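Beta-hexosaminidase Amuc_2018 (Akkermansia muciniphila, PDB 6JEB) hydrolyses terminal, non-reducing N-acetylglucosamine and N-acetylgalactosamine residues from beta-linked glycans as a zinc-containing family 20 glycoside hydrolase. Local coordinates at residues A[152-155]-A[156-159]; A[356-359]-A[360-363]; A[455-459]-A[460-464]. All coordinates share one frame; numbering follows the deposited sequence.

Overall arrangement
Along the chain the three contacts come in series; none nests in or crosses another. Contact 1 closes the loop between short antiparallel strands 150-151 and 161-162, near the surface of the catalytic domain. Contact 2 closes a turn in the long loop between strand 342-345 of the TIM barrel and helix 372-376. Contact 3 folds the C-terminal segment that follows helix 434-452. Contacts 2 and 3 lie side by side, centres 11 Å apart; Q361 of contact 2 probably donates to the backbone oxygen of Q460, and Y412 of helix 407-414 bonds to both contacts. Contact 1 stands apart, its nearest atoms about 9 Å from contact 2. The tail beyond contact 3 meets both others, through W468.

Contact 1 (A[152-155]-A[156-159]); sequences EESF and GDGI
E153 and D157 reach across the turn from either segment, and each carboxylate takes a backbone N-H of the other segment. D157 can be followed outward. Its CB rests against S154 O. D157 CG comes within 2.9 Å of S154 O. D157 OD1 accepts from S154 N at 2.9 Å in an almost straight bond (171°). D157 OD1 also accepts from I159 N, again at 2.9 Å. The two N-H groups come from opposite faces of the carboxylate, each well out of its plane, so OD1 is gripped between them. The torsion that sets CG between the backbone N and the carbonyl carbon (chi1 67°) turns the carboxylate back over the turn. OD2 lies near S154 CB and accepts from water 3, which also links S154 OG and I159 O. S154 OG is also hydrogen-bonded to R151. Further partners of D157 OD2 are R467, in a salt bridge, and the indole N-H of W468.

E153 runs extended beyond CG along the turn. E153 OE1 uses the anti lone pair to accept from G158 N at 2.8 Å, and its CD lies over G156 CA. The two carboxylates stay 4.5 Å apart between E153 OE1 and D157 OD1, a likely source of mild repulsion that R467 would offset. F155 turns its ring away, edge-to-face with W468 and in a cation-pi contact with R403, beside the substrate-binding E402. The bond from D157 N to S154 O closes a type I' beta turn; D157, its last residue, starts an Asx turn through OD1 and I159 N.

Contact 2 (A[356-359]-A[360-363]); sequences PQIQ and GQRN
The side-chain amides of Q357 and Q361 stand nearly perpendicular, their planes 79° apart. Q357 CG touches Q361 OE1 at 3.6 Å. I358 N donates to Q361 OE1 at 3.3 Å from well above the plane of the side-chain carbonyl. The bond is bent, with 138° at the hydrogen. Water 4 donates to Q361 OE1 at 2.6 Å and accepts from Q357 N and Q357 NE2, joining the two amides. At the other end of the Q361 amide, NE2 donates to Y412 OH and probably to Q460 O. Q357 NE2 donates to Y412 O.

The backbone forms a type II beta turn from I358 to Q361, closed by Q361 N donating to I358 O at 3.0 Å. G360 takes the positive-phi corner, where a CB would clash with Q359 O. With CG beside its own backbone N (chi1 -64°), the extended Q361 chain runs back past I358 O and lays CD against I358 CB.

With an alanine in place of this glutamine, I358 N and water 4 would probably lose their acceptor, and Y412 OH and Q460 O their amide donor. P356 packs its CB on Q361 CB at 3.9 Å, and its CG meets N363 CB at 4.0 Å.

Contact 3 (A[455-459]-A[460-464]); sequences DMERT and QGNEP
N462 grips the chain ahead of it with both ends of its amide. N462 ND2 donates to E457 O at 2.9 Å, with the acceptor close to the amide plane. N462 OD1 accepts from T459 N at 3.0 Å, nearly straight (175°) but from above the carbonyl plane. The amide reaches both groups because CG sits between the backbone N and the carbonyl carbon (chi1 80°). N462 N adds weak bonds to T459 O and T459 OG1; the two side chains cross at about a right angle.

The next shell fixes these partners. R458 NH1 also donates to E457 O, at 2.8 Å and from the face opposite N462 ND2. R458 NH1 reaches D455 O as well, at 3.1 Å. D455 OD1 accepts from E457 N, an Asx turn, and forms a salt bridge with R445 of helix 434-452. The hydroxyl of Y412, in helix 407-414, donates to N462 OD1, and its ring makes a cation-pi contact with R458.

E457 O is thus held by two donors, one of them probably cationic. This would polarise the carbonyl and resist rotation of its peptide, while the bonds at both ends of the N462 amide, Y412's included, probably fix its orientation.

Contact 1 (A[152-155]-A[156-159])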
loop_
_atom_site.group_PDB
_atom_site.type_symbol
_atom_site.label_atom_id
_atom_site.label_comp_id
_atom_site.label_asym_id
_atom_site.label_seq_id
_atom_site.Cartn_x
_atom_site.Cartn_y
_atom_site.Cartn_z
ATOM N N GLU A 152 -16.798 20.266 0.419
ATOM C CA GLU A 152 -18.056 20.743 -0.151
ATOM C C GLU A 152 -18.524 19.895 -1.330
ATOM O O GLU A 152 -19.736 19.771 -1.554
ATOM C CB GLU A 152 -17.885 22.202 -0.585
ATOM C CG GLU A 152 -19.107 22.809 -1.254
ATOM C CD GLU A 152 -18.786 24.116 -1.954
ATOM O OE1 GLU A 152 -17.724 24.701 -1.662
ATOM O OE2 GLU A 152 -19.584 24.542 -2.813
ATOM N N GLU A 153 -17.599 19.326 -2.098
ATOM C CA GLU A 153 -17.934 18.604 -3.324
ATOM C C GLU A 153 -16.658 17.941 -3.830
ATOM O O GLU A 153 -15.600 18.021 -3.195
ATOM C CB GLU A 153 -18.517 19.531 -4.401
ATOM C CG GLU A 153 -17.577 20.669 -4.812
ATOM C CD GLU A 153 -18.131 21.523 -5.950
ATOM O OE1 GLU A 153 -19.181 21.165 -6.530
ATOM O OE2 GLU A 153 -17.508 22.554 -6.274
ATOM N N SER A 154 -16.765 17.297 -4.995
ATOM C CA SER A 154 -15.608 16.743 -5.696
ATOM C C SER A 154 -15.740 17.091 -7.173
ATOM O O SER A 154 -16.720 16.705 -7.818
ATOM C CB SER A 154 -15.538 15.224 -5.519
ATOM O OG SER A 154 -15.685 14.851 -4.153
ATOM N N PHE A 155 -14.766 17.821 -7.708
ATOM C CA PHE A 155 -14.723 18.122 -9.144
ATOM C C PHE A 155 -16.028 18.744 -9.640
ATOM O O PHE A 155 -16.555 18.380 -10.693
ATOM C CB PHE A 155 -14.351 16.887 -9.969
ATOM C CG PHE A 155 -13.217 16.104 -9.392
ATOM C CD1 PHE A 155 -11.909 16.550 -9.518
ATOM C CD2 PHE A 155 -13.457 14.926 -8.705
ATOM C CE1 PHE A 155 -10.857 15.828 -8.970
ATOM C CE2 PHE A 155 -12.420 14.201 -8.168
ATOM C CZ PHE A 155 -11.118 14.651 -8.291
ATOM N N GLY A 156 -16.560 19.687 -8.865
ATOM C CA GLY A 156 -17.746 20.410 -9.287
ATOM C C GLY A 156 -19.041 19.634 -9.224
ATOM O O GLY A 156 -20.054 20.116 -9.743
ATOM N N ASP A 157 -19.057 18.457 -8.591
ATOM C CA ASP A 157 -20.257 17.622 -8.609
ATOM C C ASP A 157 -21.329 18.069 -7.629
ATOM O O ASP A 157 -22.419 17.485 -7.632
ATOM C CB ASP A 157 -19.920 16.135 -8.410
ATOM C CG ASP A 157 -19.378 15.810 -7.015
ATOM O OD1 ASP A 157 -19.346 16.690 -6.119
ATOM O OD2 ASP A 157 -18.970 14.642 -6.822
ATOM N N GLY A 158 -21.048 19.071 -6.796
ATOM C CA GLY A 158 -22.019 19.568 -5.843
ATOM C C GLY A 158 -22.349 18.645 -4.693
ATOM O O GLY A 158 -23.286 18.935 -3.939
ATOM N N ILE A 159 -21.603 17.559 -4.509
ATOM C CA ILE A 159 -21.968 16.516 -3.558
ATOM C C ILE A 159 -20.948 16.515 -2.421
ATOM O O ILE A 159 -19.794 16.102 -2.621
ATOM C CB ILE A 159 -22.072 15.147 -4.239
ATOM C CG1 ILE A 159 -23.294 15.143 -5.171
ATOM C CG2 ILE A 159 -22.166 14.028 -3.202
ATOM C CD1 ILE A 159 -23.354 13.944 -6.078
HETATM O O HOH W 1 -22.056 21.178 -1.935
HETATM O O HOH W 2 -14.932 21.398 -7.175
HETATM O O HOH W 3 -18.320 14.386 -4.125
#

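Contact 2 (A[356-359]-A[360-363])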
loop_
_atom_site.group_PDB
_atom_site.type_symbol
_atom_site.label_atom_id
_atom_site.label_comp_id
_atom_site.label_asym_id
_atom_site.label_seq_id
_atom_site.Cartn_x
_atom_site.Cartn_y
_atom_site.Cartn_z
ATOM N N PRO A 356 -5.976 3.748 -15.515
ATOM C CA PRO A 356 -6.890 2.816 -16.190
ATOM C C PRO A 356 -6.156 1.563 -16.650
ATOM O O PRO A 356 -4.986 1.610 -17.035
ATOM C CB PRO A 356 -7.414 3.629 -17.382
ATOM C CG PRO A 356 -6.340 4.656 -17.641
ATOM C CD PRO A 356 -5.804 5.006 -16.269
ATOM N N GLN A 357 -6.861 0.426 -16.607
ATOM C CA GLN A 357 -6.243 -0.846 -16.967
ATOM C C GLN A 357 -6.508 -1.272 -18.404
ATOM O O GLN A 357 -5.815 -2.164 -18.905
ATOM C CB GLN A 357 -6.667 -1.961 -16.009
ATOM C CG GLN A 357 -8.128 -2.385 -16.103
ATOM C CD GLN A 357 -8.599 -2.963 -14.787
ATOM O OE1 GLN A 357 -8.251 -4.088 -14.438
ATOM N NE2 GLN A 357 -9.358 -2.177 -14.026
ATOM N N ILE A 358 -7.487 -0.668 -19.073
ATOM C CA ILE A 358 -7.758 -0.930 -20.481
ATOM C C ILE A 358 -7.831 0.410 -21.195
ATOM O O ILE A 358 -8.511 1.330 -20.723
ATOM C CB ILE A 358 -9.061 -1.733 -20.671
ATOM C CG1 ILE A 358 -8.885 -3.145 -20.102
ATOM C CG2 ILE A 358 -9.459 -1.784 -22.147
ATOM C CD1 ILE A 358 -10.167 -3.934 -20.023
ATOM N N GLN A 359 -7.117 0.524 -22.310
ATOM C CA GLN A 359 -7.086 1.773 -23.061
ATOM C C GLN A 359 -8.502 2.202 -23.432
ATOM O O GLN A 359 -9.304 1.402 -23.926
ATOM C CB GLN A 359 -6.239 1.594 -24.323
ATOM C CG GLN A 359 -6.059 2.869 -25.136
ATOM C CD GLN A 359 -5.248 3.923 -24.401
ATOM O OE1 GLN A 359 -4.213 3.623 -23.804
ATOM N NE2 GLN A 359 -5.720 5.164 -24.438
ATOM N N GLY A 360 -8.810 3.470 -23.181
ATOM C CA GLY A 360 -10.131 4.009 -23.411
ATOM C C GLY A 360 -10.954 4.172 -22.152
ATOM O O GLY A 360 -11.966 4.883 -22.175
ATOM N N GLN A 361 -10.551 3.533 -21.057
ATOM C CA GLN A 361 -11.205 3.778 -19.785
ATOM C C GLN A 361 -10.755 5.127 -19.232
ATOM O O GLN A 361 -9.728 5.679 -19.640
ATOM C CB GLN A 361 -10.902 2.636 -18.815
ATOM C CG GLN A 361 -11.471 1.302 -19.301
ATOM C CD GLN A 361 -11.313 0.188 -18.290
ATOM O OE1 GLN A 361 -10.295 0.091 -17.595
ATOM N NE2 GLN A 361 -12.327 -0.658 -18.194
ATOM N N ARG A 362 -11.541 5.665 -18.298
ATOM C CA ARG A 362 -11.343 7.048 -17.864
ATOM C C ARG A 362 -9.911 7.290 -17.402
ATOM O O ARG A 362 -9.392 6.582 -16.529
ATOM C CB ARG A 362 -12.335 7.419 -16.758
ATOM C CG ARG A 362 -13.807 7.326 -17.168
ATOM C CD ARG A 362 -14.160 8.262 -18.315
ATOM N NE ARG A 362 -14.102 9.668 -17.926
ATOM C CZ ARG A 362 -15.114 10.339 -17.378
ATOM N NH1 ARG A 362 -16.277 9.739 -17.144
ATOM N NH2 ARG A 362 -14.963 11.618 -17.066
ATOM N N ASN A 363 -9.269 8.287 -18.007
ATOM C CA ASN A 363 -7.913 8.671 -17.646
ATOM C C ASN A 363 -7.836 10.093 -17.120
ATOM O O ASN A 363 -6.739 10.568 -16.803
ATOM C CB ASN A 363 -6.942 8.452 -18.820
ATOM C CG ASN A 363 -6.927 9.607 -19.814
ATOM O OD1 ASN A 363 -7.921 10.313 -20.004
ATOM N ND2 ASN A 363 -5.783 9.804 -20.456
HETATM O O HOH W 4 -9.588 0.629 -15.166
#

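Contact 3 (A[455-459]-A[460-464])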
loop_
_atom_site.group_PDB
_atom_site.type_symbol
_atom_site.label_atom_id
_atom_site.label_comp_id
_atom_site.label_asym_id
_atom_site.label_seq_id
_atom_site.Cartn_x
_atom_site.Cartn_y
_atom_site.Cartn_z
ATOM N N ASP A 455 -16.759 -9.991 -9.210
ATOM C CA ASP A 455 -16.417 -10.384 -10.577
ATOM C C ASP A 455 -15.191 -9.600 -11.040
ATOM O O ASP A 455 -15.254 -8.375 -11.202
ATOM C CB ASP A 455 -17.595 -10.145 -11.519
ATOM C CG ASP A 455 -17.430 -10.869 -12.851
ATOM O OD1 ASP A 455 -16.286 -11.250 -13.185
ATOM O OD2 ASP A 455 -18.440 -11.060 -13.563
ATOM N N MET A 456 -14.088 -10.310 -11.271
ATOM C CA MET A 456 -12.849 -9.692 -11.730
ATOM C C MET A 456 -12.754 -9.564 -13.244
ATOM O O MET A 456 -11.716 -9.116 -13.741
ATOM C CB MET A 456 -11.627 -10.467 -11.215
ATOM C CG MET A 456 -11.455 -10.436 -9.713
ATOM S SD MET A 456 -9.770 -10.841 -9.179
ATOM C CE MET A 456 -9.568 -12.483 -9.884
ATOM N N GLU A 457 -13.787 -9.953 -13.991
ATOM C CA GLU A 457 -13.742 -9.789 -15.439
ATOM C C GLU A 457 -13.584 -8.317 -15.795
ATOM O O GLU A 457 -14.228 -7.446 -15.202
ATOM C CB GLU A 457 -15.018 -10.331 -16.082
ATOM C CG GLU A 457 -15.028 -10.165 -17.596
ATOM C CD GLU A 457 -16.244 -10.784 -18.262
ATOM O OE1 GLU A 457 -17.381 -10.475 -17.850
ATOM O OE2 GLU A 457 -16.060 -11.582 -19.202
ATOM N N ARG A 458 -12.717 -8.039 -16.769
ATOM C CA ARG A 458 -12.417 -6.669 -17.174
ATOM C C ARG A 458 -12.615 -6.516 -18.674
ATOM O O ARG A 458 -11.992 -7.231 -19.466
ATOM C CB ARG A 458 -10.987 -6.286 -16.788
ATOM C CG ARG A 458 -10.737 -6.352 -15.299
ATOM C CD ARG A 458 -11.584 -5.333 -14.553
ATOM N NE ARG A 458 -11.427 -5.429 -13.102
ATOM C CZ ARG A 458 -12.344 -5.898 -12.255
ATOM N NH1 ARG A 458 -13.525 -6.337 -12.686
ATOM N NH2 ARG A 458 -12.084 -5.917 -10.956
ATOM N N THR A 459 -13.492 -5.588 -19.053
ATOM C CA THR A 459 -13.646 -5.135 -20.423
ATOM C C THR A 459 -13.629 -3.616 -20.379
ATOM O O THR A 459 -13.796 -3.012 -19.315
ATOM C CB THR A 459 -14.982 -5.603 -21.010
ATOM O OG1 THR A 459 -16.050 -4.966 -20.298
ATOM C CG2 THR A 459 -15.125 -7.120 -20.883
ATOM N N GLN A 460 -13.415 -2.992 -21.536
ATOM C CA GLN A 460 -13.368 -1.534 -21.557
ATOM C C GLN A 460 -14.643 -0.932 -20.975
ATOM O O GLN A 460 -14.587 0.031 -20.200
ATOM C CB GLN A 460 -13.127 -1.032 -22.979
ATOM C CG GLN A 460 -12.952 0.480 -23.069
ATOM C CD GLN A 460 -12.825 0.964 -24.489
ATOM O OE1 GLN A 460 -12.291 0.265 -25.348
ATOM N NE2 GLN A 460 -13.315 2.168 -24.747
ATOM N N GLY A 461 -15.796 -1.510 -21.306
ATOM C CA GLY A 461 -17.067 -0.936 -20.919
ATOM C C GLY A 461 -17.647 -1.365 -19.589
ATOM O O GLY A 461 -18.678 -0.812 -19.190
ATOM N N ASN A 462 -17.051 -2.323 -18.879
ATOM C CA ASN A 462 -17.674 -2.800 -17.644
ATOM C C ASN A 462 -17.159 -2.111 -16.383
ATOM O O ASN A 462 -17.530 -2.520 -15.276
ATOM C CB ASN A 462 -17.676 -4.336 -17.537
ATOM C CG ASN A 462 -16.352 -4.920 -17.069
ATOM O OD1 ASN A 462 -15.308 -4.272 -17.101
ATOM N ND2 ASN A 462 -16.398 -6.180 -16.637
ATOM N N GLU A 463 -16.346 -1.063 -16.515
ATOM C CA GLU A 463 -16.031 -0.250 -15.350
ATOM C C GLU A 463 -17.302 0.442 -14.858
ATOM O O GLU A 463 -18.090 0.941 -15.672
ATOM C CB GLU A 463 -14.972 0.806 -15.676
ATOM C CG GLU A 463 -14.576 1.625 -14.445
ATOM C CD GLU A 463 -13.178 2.208 -14.521
ATOM O OE1 GLU A 463 -12.710 2.538 -15.638
ATOM O OE2 GLU A 463 -12.534 2.326 -13.454
ATOM N N PRO A 464 -17.545 0.463 -13.545
ATOM C CA PRO A 464 -18.724 1.170 -13.028
ATOM C C PRO A 464 -18.727 2.628 -13.471
ATOM O O PRO A 464 -17.680 3.254 -13.639
ATOM C CB PRO A 464 -18.573 1.048 -11.507
ATOM C CG PRO A 464 -17.774 -0.212 -11.312
ATOM C CD PRO A 464 -16.819 -0.260 -12.485
HETATM O O HOH W 5 -18.932 -7.650 -16.655
HETATM O O HOH W 6 -16.520 -3.427 -23.306
#